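PDB 3N9T: PnpC from Pseudomonas putida, which probably catalyses the intradiol cleavage of the hydroxyquinol ring by dioxygen, as a ferric iron-dependent hydroxyquinol 1,2-dioxygenase. Local coordinates for residues A130-R135 and L219-Q224; G170-R175 and Q187-V192. All coordinates share one frame; numbering follows the deposited sequence.

Contact 1 of 2, residues A130-R135 and L219-Q224; sequences ALVYGR and LHFMIQ. With FE (Fe (III) ion), chain D.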
ATOM      1  N   ALA A 130      14.881  28.258 -27.807  1.00 19.02           N
ATOM      2  CA  ALA A 130      15.482  27.022 -28.306  1.00 16.86           C
ATOM      3  C   ALA A 130      14.694  26.583 -29.533  1.00 13.95           C
ATOM      4  O   ALA A 130      13.509  26.785 -29.606  1.00 14.29           O
ATOM      5  CB  ALA A 130      15.440  25.904 -27.201  1.00 15.95           C
ATOM      6  N   LEU A 131      15.369  25.941 -30.453  1.00 14.79           N
ATOM      7  CA  LEU A 131      14.639  25.271 -31.565  1.00 14.75           C
ATOM      8  C   LEU A 131      14.748  23.779 -31.288  1.00 14.99           C
ATOM      9  O   LEU A 131      15.896  23.267 -31.184  1.00 14.96           O
ATOM     10  CB  LEU A 131      15.341  25.555 -32.886  1.00 14.07           C
ATOM     11  CG  LEU A 131      14.753  24.815 -34.116  1.00 15.39           C
ATOM     12  CD1 LEU A 131      13.236  25.198 -34.311  1.00 12.28           C
ATOM     13  CD2 LEU A 131      15.615  25.154 -35.351  1.00 14.15           C
ATOM     14  N   VAL A 132      13.608  23.076 -31.122  1.00 12.56           N
ATOM     15  CA  VAL A 132      13.634  21.608 -30.989  1.00 12.14           C
ATOM     16  C   VAL A 132      13.118  21.089 -32.322  1.00 12.04           C
ATOM     17  O   VAL A 132      12.020  21.432 -32.741  1.00 13.91           O
ATOM     18  CB  VAL A 132      12.786  21.099 -29.768  1.00 11.44           C
ATOM     19  CG1 VAL A 132      12.756  19.501 -29.779  1.00 10.40           C
ATOM     20  CG2 VAL A 132      13.365  21.625 -28.435  1.00 12.38           C
ATOM     21  N   TYR A 133      13.912  20.331 -33.046  1.00 12.38           N
ATOM     22  CA  TYR A 133      13.501  19.908 -34.376  1.00 13.17           C
ATOM     23  C   TYR A 133      14.001  18.488 -34.669  1.00 14.97           C
ATOM     24  O   TYR A 133      14.821  17.924 -33.917  1.00 14.64           O
ATOM     25  CB  TYR A 133      14.017  20.926 -35.446  1.00 12.85           C
ATOM     26  CG  TYR A 133      15.485  20.871 -35.729  1.00 13.32           C
ATOM     27  CD1 TYR A 133      16.440  21.135 -34.710  1.00 13.66           C
ATOM     28  CD2 TYR A 133      15.952  20.703 -37.037  1.00 15.06           C
ATOM     29  CE1 TYR A 133      17.835  21.078 -34.980  1.00 17.51           C
ATOM     30  CE2 TYR A 133      17.338  20.673 -37.323  1.00 17.69           C
ATOM     31  CZ  TYR A 133      18.259  20.889 -36.297  1.00 20.82           C
ATOM     32  OH  TYR A 133      19.603  20.843 -36.580  1.00 20.94           O
ATOM     33  N   GLY A 134      13.509  17.891 -35.763  1.00 14.20           N
ATOM     34  CA  GLY A 134      13.930  16.515 -36.069  1.00 15.45           C
ATOM     35  C   GLY A 134      12.931  15.868 -37.021  1.00 14.12           C
ATOM     36  O   GLY A 134      12.344  16.542 -37.863  1.00 14.85           O
ATOM     37  N   ARG A 135      12.808  14.557 -36.929  1.00 14.47           N
ATOM     38  CA  ARG A 135      11.950  13.802 -37.833  1.00 14.94           C
ATOM     39  C   ARG A 135      11.180  12.779 -37.061  1.00 14.64           C
ATOM     40  O   ARG A 135      11.526  12.455 -35.930  1.00 15.63           O
ATOM     41  CB  ARG A 135      12.801  13.135 -38.923  1.00 15.38           C
ATOM     42  CG  ARG A 135      13.763  14.168 -39.722  1.00 19.19           C
ATOM     43  CD  ARG A 135      14.744  13.437 -40.679  1.00 24.46           C
ATOM     44  NE  ARG A 135      13.991  13.083 -41.867  1.00 28.66           N
ATOM     45  CZ  ARG A 135      14.288  12.099 -42.732  1.00 32.72           C
ATOM     46  NH1 ARG A 135      15.346  11.287 -42.535  1.00 25.24           N
ATOM     47  NH2 ARG A 135      13.476  11.934 -43.797  1.00 28.92           N
ATOM     48  N   LEU A 219      11.189  17.705 -22.103  1.00 15.62           N
ATOM     49  CA  LEU A 219      10.061  18.090 -22.938  1.00 16.23           C
ATOM     50  C   LEU A 219       9.219  16.810 -23.118  1.00 17.06           C
ATOM     51  O   LEU A 219       9.791  15.754 -23.419  1.00 15.18           O
ATOM     52  CB  LEU A 219      10.595  18.638 -24.284  1.00 15.75           C
ATOM     53  CG  LEU A 219       9.601  19.113 -25.376  1.00 19.21           C
ATOM     54  CD1 LEU A 219       8.571  20.194 -24.850  1.00 17.49           C
ATOM     55  CD2 LEU A 219      10.390  19.665 -26.569  1.00 17.13           C
ATOM     56  N   HIS A 220       7.894  16.910 -22.921  1.00 15.25           N
ATOM     57  CA  HIS A 220       6.984  15.743 -23.021  1.00 17.13           C
ATOM     58  C   HIS A 220       6.533  15.637 -24.442  1.00 15.94           C
ATOM     59  O   HIS A 220       6.292  16.649 -25.060  1.00 14.04           O
ATOM     60  CB  HIS A 220       5.735  15.917 -22.164  1.00 17.15           C
ATOM     61  CG  HIS A 220       5.985  15.874 -20.670  1.00 20.73           C
ATOM     62  ND1 HIS A 220       6.043  14.689 -19.966  1.00 25.05           N
ATOM     63  CD2 HIS A 220       6.188  16.868 -19.757  1.00 19.31           C
ATOM     64  CE1 HIS A 220       6.268  14.949 -18.681  1.00 26.40           C
ATOM     65  NE2 HIS A 220       6.369  16.263 -18.525  1.00 26.64           N
ATOM     66  N   PHE A 221       6.537  14.425 -25.006  1.00 15.46           N
ATOM     67  CA  PHE A 221       5.940  14.172 -26.350  1.00 15.44           C
ATOM     68  C   PHE A 221       4.889  13.045 -26.307  1.00 16.75           C
ATOM     69  O   PHE A 221       5.151  11.960 -25.703  1.00 15.53           O
ATOM     70  CB  PHE A 221       6.990  13.700 -27.341  1.00 16.35           C
ATOM     71  CG  PHE A 221       7.919  14.775 -27.816  1.00 15.54           C
ATOM     72  CD1 PHE A 221       8.962  15.221 -26.974  1.00 14.51           C
ATOM     73  CD2 PHE A 221       7.744  15.368 -29.080  1.00 14.93           C
ATOM     74  CE1 PHE A 221       9.826  16.220 -27.399  1.00 12.44           C
ATOM     75  CE2 PHE A 221       8.649  16.373 -29.535  1.00 15.51           C
ATOM     76  CZ  PHE A 221       9.664  16.820 -28.669  1.00 13.30           C
ATOM     77  N   MET A 222       3.750  13.275 -26.987  1.00 16.13           N
ATOM     78  CA  MET A 222       2.870  12.198 -27.392  1.00 15.74           C
ATOM     79  C   MET A 222       2.719  12.279 -28.904  1.00 15.01           C
ATOM     80  O   MET A 222       2.253  13.286 -29.424  1.00 15.51           O
ATOM     81  CB  MET A 222       1.490  12.344 -26.719  1.00 15.29           C
ATOM     82  CG  MET A 222       0.455  11.193 -27.205  1.00 19.11           C
ATOM     83  SD  MET A 222      -1.063  11.402 -26.330  1.00 26.01           S
ATOM     84  CE  MET A 222      -1.116  10.010 -25.336  1.00 34.33           C
ATOM     85  N   ILE A 223       3.123  11.234 -29.608  1.00 14.14           N
ATOM     86  CA  ILE A 223       3.149  11.241 -31.067  1.00 13.14           C
ATOM     87  C   ILE A 223       2.193  10.168 -31.575  1.00 15.46           C
ATOM     88  O   ILE A 223       2.232   9.038 -31.094  1.00 16.37           O
ATOM     89  CB  ILE A 223       4.581  10.943 -31.566  1.00 14.05           C
ATOM     90  CG1 ILE A 223       5.550  11.911 -30.862  1.00 12.93           C
ATOM     91  CG2 ILE A 223       4.711  11.074 -33.108  1.00 16.43           C
ATOM     92  CD1 ILE A 223       6.933  11.847 -31.288  1.00 15.37           C
ATOM     93  N   GLN A 224       1.324  10.538 -32.518  1.00 16.39           N
ATOM     94  CA  GLN A 224       0.342   9.627 -33.079  1.00 18.41           C
ATOM     95  C   GLN A 224       0.371   9.759 -34.594  1.00 19.97           C
ATOM     96  O   GLN A 224       0.566  10.857 -35.110  1.00 18.78           O
ATOM     97  CB  GLN A 224      -1.071   9.959 -32.553  1.00 19.27           C
ATOM     98  CG  GLN A 224      -1.281   9.560 -31.122  1.00 17.18           C
ATOM     99  CD  GLN A 224      -2.588  10.057 -30.610  1.00 22.95           C
ATOM    100  OE1 GLN A 224      -2.723  11.208 -30.225  1.00 26.14           O
ATOM    101  NE2 GLN A 224      -3.561   9.210 -30.640  1.00 23.07           N
TER
HETATM  102 FE    FE D 292       7.179  16.866 -16.878  1.00 40.62          FE
HETATM  103  O   HOH W   1       5.718  15.584 -16.022  1.00 41.05           O

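Contact 2 of 2, residues G170-R175 and Q187-V192; sequences GNLRGR and QTTVPV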
ATOM      1  N   GLY A 170      -2.393  27.895 -23.479  1.00 26.48           N
ATOM      2  CA  GLY A 170      -1.541  27.244 -24.507  1.00 25.46           C
ATOM      3  C   GLY A 170      -0.051  27.472 -24.328  1.00 25.47           C
ATOM      4  O   GLY A 170       0.725  26.968 -25.088  1.00 26.08           O
ATOM      5  N   ASN A 171       0.359  28.181 -23.281  1.00 23.81           N
ATOM      6  CA  ASN A 171       1.758  28.448 -23.126  1.00 22.76           C
ATOM      7  C   ASN A 171       2.533  27.132 -23.033  1.00 21.05           C
ATOM      8  O   ASN A 171       2.170  26.255 -22.276  1.00 20.78           O
ATOM      9  CB  ASN A 171       1.994  29.196 -21.839  1.00 22.83           C
ATOM     10  CG  ASN A 171       3.409  29.658 -21.705  1.00 22.91           C
ATOM     11  OD1 ASN A 171       4.008  30.183 -22.642  1.00 24.97           O
ATOM     12  ND2 ASN A 171       3.937  29.528 -20.492  1.00 24.38           N
ATOM     13  N   LEU A 172       3.604  27.049 -23.798  1.00 21.02           N
ATOM     14  CA  LEU A 172       4.526  25.888 -23.762  1.00 19.86           C
ATOM     15  C   LEU A 172       3.765  24.609 -23.916  1.00 19.14           C
ATOM     16  O   LEU A 172       4.184  23.560 -23.406  1.00 19.00           O
ATOM     17  CB  LEU A 172       5.363  25.927 -22.463  1.00 20.24           C
ATOM     18  CG  LEU A 172       6.380  27.113 -22.436  1.00 21.47           C
ATOM     19  CD1 LEU A 172       6.991  27.253 -21.059  1.00 23.59           C
ATOM     20  CD2 LEU A 172       7.495  27.052 -23.505  1.00 23.74           C
ATOM     21  N   ARG A 173       2.643  24.678 -24.654  1.00 17.62           N
ATOM     22  CA  ARG A 173       1.966  23.467 -25.162  1.00 17.30           C
ATOM     23  C   ARG A 173       1.632  23.666 -26.627  1.00 17.69           C
ATOM     24  O   ARG A 173       1.432  24.816 -27.098  1.00 16.84           O
ATOM     25  CB  ARG A 173       0.693  23.122 -24.376  1.00 19.45           C
ATOM     26  CG  ARG A 173       0.829  23.127 -22.870  1.00 20.61           C
ATOM     27  CD  ARG A 173      -0.529  22.976 -22.168  1.00 21.62           C
ATOM     28  NE  ARG A 173      -0.278  22.813 -20.729  1.00 22.26           N
ATOM     29  CZ  ARG A 173      -0.065  21.644 -20.139  1.00 21.10           C
ATOM     30  NH1 ARG A 173      -0.061  20.514 -20.864  1.00 18.00           N
ATOM     31  NH2 ARG A 173       0.184  21.604 -18.822  1.00 19.82           N
ATOM     32  N   GLY A 174       1.644  22.574 -27.380  1.00 16.37           N
ATOM     33  CA  GLY A 174       1.188  22.660 -28.777  1.00 18.02           C
ATOM     34  C   GLY A 174       1.035  21.311 -29.434  1.00 17.52           C
ATOM     35  O   GLY A 174       1.681  20.343 -29.021  1.00 17.98           O
ATOM     36  N   ARG A 175       0.288  21.290 -30.542  1.00 18.06           N
ATOM     37  CA  ARG A 175       0.179  20.094 -31.364  1.00 17.43           C
ATOM     38  C   ARG A 175       0.823  20.435 -32.690  1.00 16.75           C
ATOM     39  O   ARG A 175       0.268  21.210 -33.469  1.00 15.71           O
ATOM     40  CB  ARG A 175      -1.303  19.761 -31.603  1.00 17.23           C
ATOM     41  CG  ARG A 175      -1.460  18.775 -32.716  1.00 21.00           C
ATOM     42  CD  ARG A 175      -2.837  18.117 -32.646  1.00 27.97           C
ATOM     43  NE  ARG A 175      -2.888  17.020 -31.670  1.00 30.53           N
ATOM     44  CZ  ARG A 175      -3.793  16.061 -31.741  1.00 32.95           C
ATOM     45  NH1 ARG A 175      -4.673  16.110 -32.733  1.00 29.35           N
ATOM     46  NH2 ARG A 175      -3.805  15.056 -30.872  1.00 26.66           N
ATOM     47  N   GLN A 187       9.556  25.926 -31.867  1.00 16.90           N
ATOM     48  CA  GLN A 187      10.316  26.950 -31.144  1.00 16.52           C
ATOM     49  C   GLN A 187       9.746  27.022 -29.739  1.00 16.83           C
ATOM     50  O   GLN A 187       8.527  27.024 -29.547  1.00 14.80           O
ATOM     51  CB  GLN A 187      10.254  28.327 -31.839  1.00 17.21           C
ATOM     52  CG  GLN A 187      11.225  28.445 -33.052  1.00 18.62           C
ATOM     53  CD  GLN A 187      11.223  29.883 -33.637  1.00 25.47           C
ATOM     54  OE1 GLN A 187      10.451  30.198 -34.544  1.00 26.76           O
ATOM     55  NE2 GLN A 187      12.051  30.739 -33.092  1.00 24.29           N
ATOM     56  N   THR A 188      10.662  27.090 -28.768  1.00 16.09           N
ATOM     57  CA  THR A 188      10.295  27.092 -27.383  1.00 16.60           C
ATOM     58  C   THR A 188      11.382  27.761 -26.532  1.00 18.04           C
ATOM     59  O   THR A 188      12.257  28.496 -27.046  1.00 17.18           O
ATOM     60  CB  THR A 188       9.921  25.653 -26.921  1.00 16.56           C
ATOM     61  OG1 THR A 188       9.350  25.666 -25.609  1.00 14.42           O
ATOM     62  CG2 THR A 188      11.086  24.611 -27.032  1.00 13.73           C
ATOM     63  N   THR A 189      11.322  27.516 -25.234  1.00 19.14           N
ATOM     64  CA  THR A 189      12.487  27.861 -24.386  1.00 19.52           C
ATOM     65  C   THR A 189      13.128  26.609 -23.822  1.00 18.79           C
ATOM     66  O   THR A 189      12.486  25.570 -23.775  1.00 19.05           O
ATOM     67  CB  THR A 189      12.099  28.798 -23.268  1.00 19.16           C
ATOM     68  OG1 THR A 189      11.039  28.229 -22.514  1.00 19.79           O
ATOM     69  CG2 THR A 189      11.732  30.210 -23.816  1.00 22.45           C
ATOM     70  N   VAL A 190      14.412  26.695 -23.437  1.00 18.77           N
ATOM     71  CA  VAL A 190      15.103  25.546 -22.938  1.00 18.28           C
ATOM     72  C   VAL A 190      14.343  25.082 -21.694  1.00 17.62           C
ATOM     73  O   VAL A 190      14.052  25.870 -20.809  1.00 18.93           O
ATOM     74  CB  VAL A 190      16.577  25.817 -22.605  1.00 18.58           C
ATOM     75  CG1 VAL A 190      17.206  24.559 -22.025  1.00 19.16           C
ATOM     76  CG2 VAL A 190      17.337  26.304 -23.824  1.00 17.78           C
ATOM     77  N   PRO A 191      13.945  23.806 -21.656  1.00 17.48           N
ATOM     78  CA  PRO A 191      13.224  23.329 -20.442  1.00 18.57           C
ATOM     79  C   PRO A 191      14.130  23.458 -19.195  1.00 19.30           C
ATOM     80  O   PRO A 191      15.360  23.326 -19.313  1.00 18.08           O
ATOM     81  CB  PRO A 191      12.926  21.876 -20.763  1.00 18.42           C
ATOM     82  CG  PRO A 191      12.954  21.807 -22.278  1.00 20.34           C
ATOM     83  CD  PRO A 191      14.077  22.774 -22.676  1.00 18.39           C
ATOM     84  N   VAL A 192      13.539  23.719 -18.041  1.00 21.06           N
ATOM     85  CA  VAL A 192      14.281  23.755 -16.764  1.00 23.20           C
ATOM     86  C   VAL A 192      13.820  22.627 -15.798  1.00 23.36           C
ATOM     87  O   VAL A 192      12.670  22.158 -15.849  1.00 21.58           O
ATOM     88  CB  VAL A 192      14.203  25.167 -16.088  1.00 24.30           C
ATOM     89  CG1 VAL A 192      14.499  26.322 -17.135  1.00 25.20           C
ATOM     90  CG2 VAL A 192      12.811  25.427 -15.549  1.00 28.10           C
TER

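Contact 1 of 2, residues A130-R135 and L219-Q224
A chi1 of 175° swings Val132 CG1 to the side away from its own backbone N, and 179° does the same for Leu219 CG; the two side chains then reach toward each other and meet at their methyl tips. Leu219 CD2 lies 4.0 Å from Val132 CG1 and at the same distance from Val132 CG2, so it is seated against both arms of the valine fork. Val132 CG1 has a second partner in Phe221: it approaches the ring rim near the ring plane, 4.2 Å from Phe221 CZ. No hydrogen bond spans the contact. The CA atoms of Val132 and Leu219 are 9.5 Å apart, too far for strand pairing but right for two layers of a beta-sandwich packed through their side chains. Branched and aromatic hydrocarbons suit this buried interior, where every touching surface is apolar. Between Leu219 and Phe221, His220 points to the opposite face of the strand, and its NE2 binds the ferric iron at 1.9 Å. The same metal takes a water as well as Tyr160, Tyr194 and His218, while Trp152 stacks on the His220 ring. One strand thus presents its hydrocarbons to the core and a ligand to the metal site. Strand 129-138 runs antiparallel to 183-189 and parallel to 278-287; strand 214-224 pairs antiparallel with 148-152 and 231-237, and Phe221 packs on Leu149 and Val151 of the adjacent strand 148-152 and meets the ring of Phe285 on strand 278-287.

Contact 2 of 2, residues G170-R175 and Q187-V192
Leu172 meets Thr188 and Thr189 through one methyl group, CD2, and the two threonines lie at different distances from it. Leu172 CD2 is 3.1 Å from Thr188 OG1, no hydrogen bond and shorter than usual for a methyl and an oxygen: tight packing, possibly slightly strained or overstated by the model. By contrast, Thr189 OG1 stands 3.9 Å from Leu172 CD2, an ordinary, looser approach. The leucine crosses both threonine side chains at about a right angle. Its CB does not aim straight at the other segment; chi1 of -68° sets CG anti to the carbonyl carbon, and with chi2 of 170° sending CD1 anti to CA, the other branch, CD2, touches the threonines. The backbone prepares this reach with a type II turn from Gly170 to Arg173, closed by the bond from Arg173 N to Gly170 O at 3.0 Å. Leu172 occupies the third position of the turn with a left-handed backbone (phi 52°), a place where glycine is more usual. Beyond the touching residues the segments move apart, and Gln187, Val190 and Val192 are partly exposed, like Arg175, which forms a salt bridge with Asp150. The side chain of Leu172 lies about 7 Å from that of Tyr160, an iron ligand, and about 11 Å from the iron itself. Thr188 OG1 bonds to Gln153 OE1, and Gln153 NE2 bonds to Thr189 O, so the amide of Gln153 grips strand 183-189 at its end; its backbone bonds to Leu172 as well. Chemically, then, the direct contact is hydrocarbon laid against hydroxyl oxygens, with no polar bond of its own; threonine suits it by offering a hydroxyl to the glutamine, and leucine by placing a methyl against that buried, already satisfied hydroxyl.

Both contacts are buried, their centres about 10 Å apart, and they share one sheet, because strands 129-138 and 183-189 are neighbours in it. They meet directly, among other places, through a probable hydrogen bond from Ala130 N to Thr188 O at 2.7 Å and through Val132 CG2, packed 4.0 Å from Thr188 CG2. Contact 1 spans the two layers of the sandwich and is wholly apolar. Contact 2 lies at the end of the layers, where strands give way to turns, and there hydroxyls and a glutamine amide enter the chemistry. Contact 1 carries an iron ligand itself; contact 2 approaches the metal site without binding it.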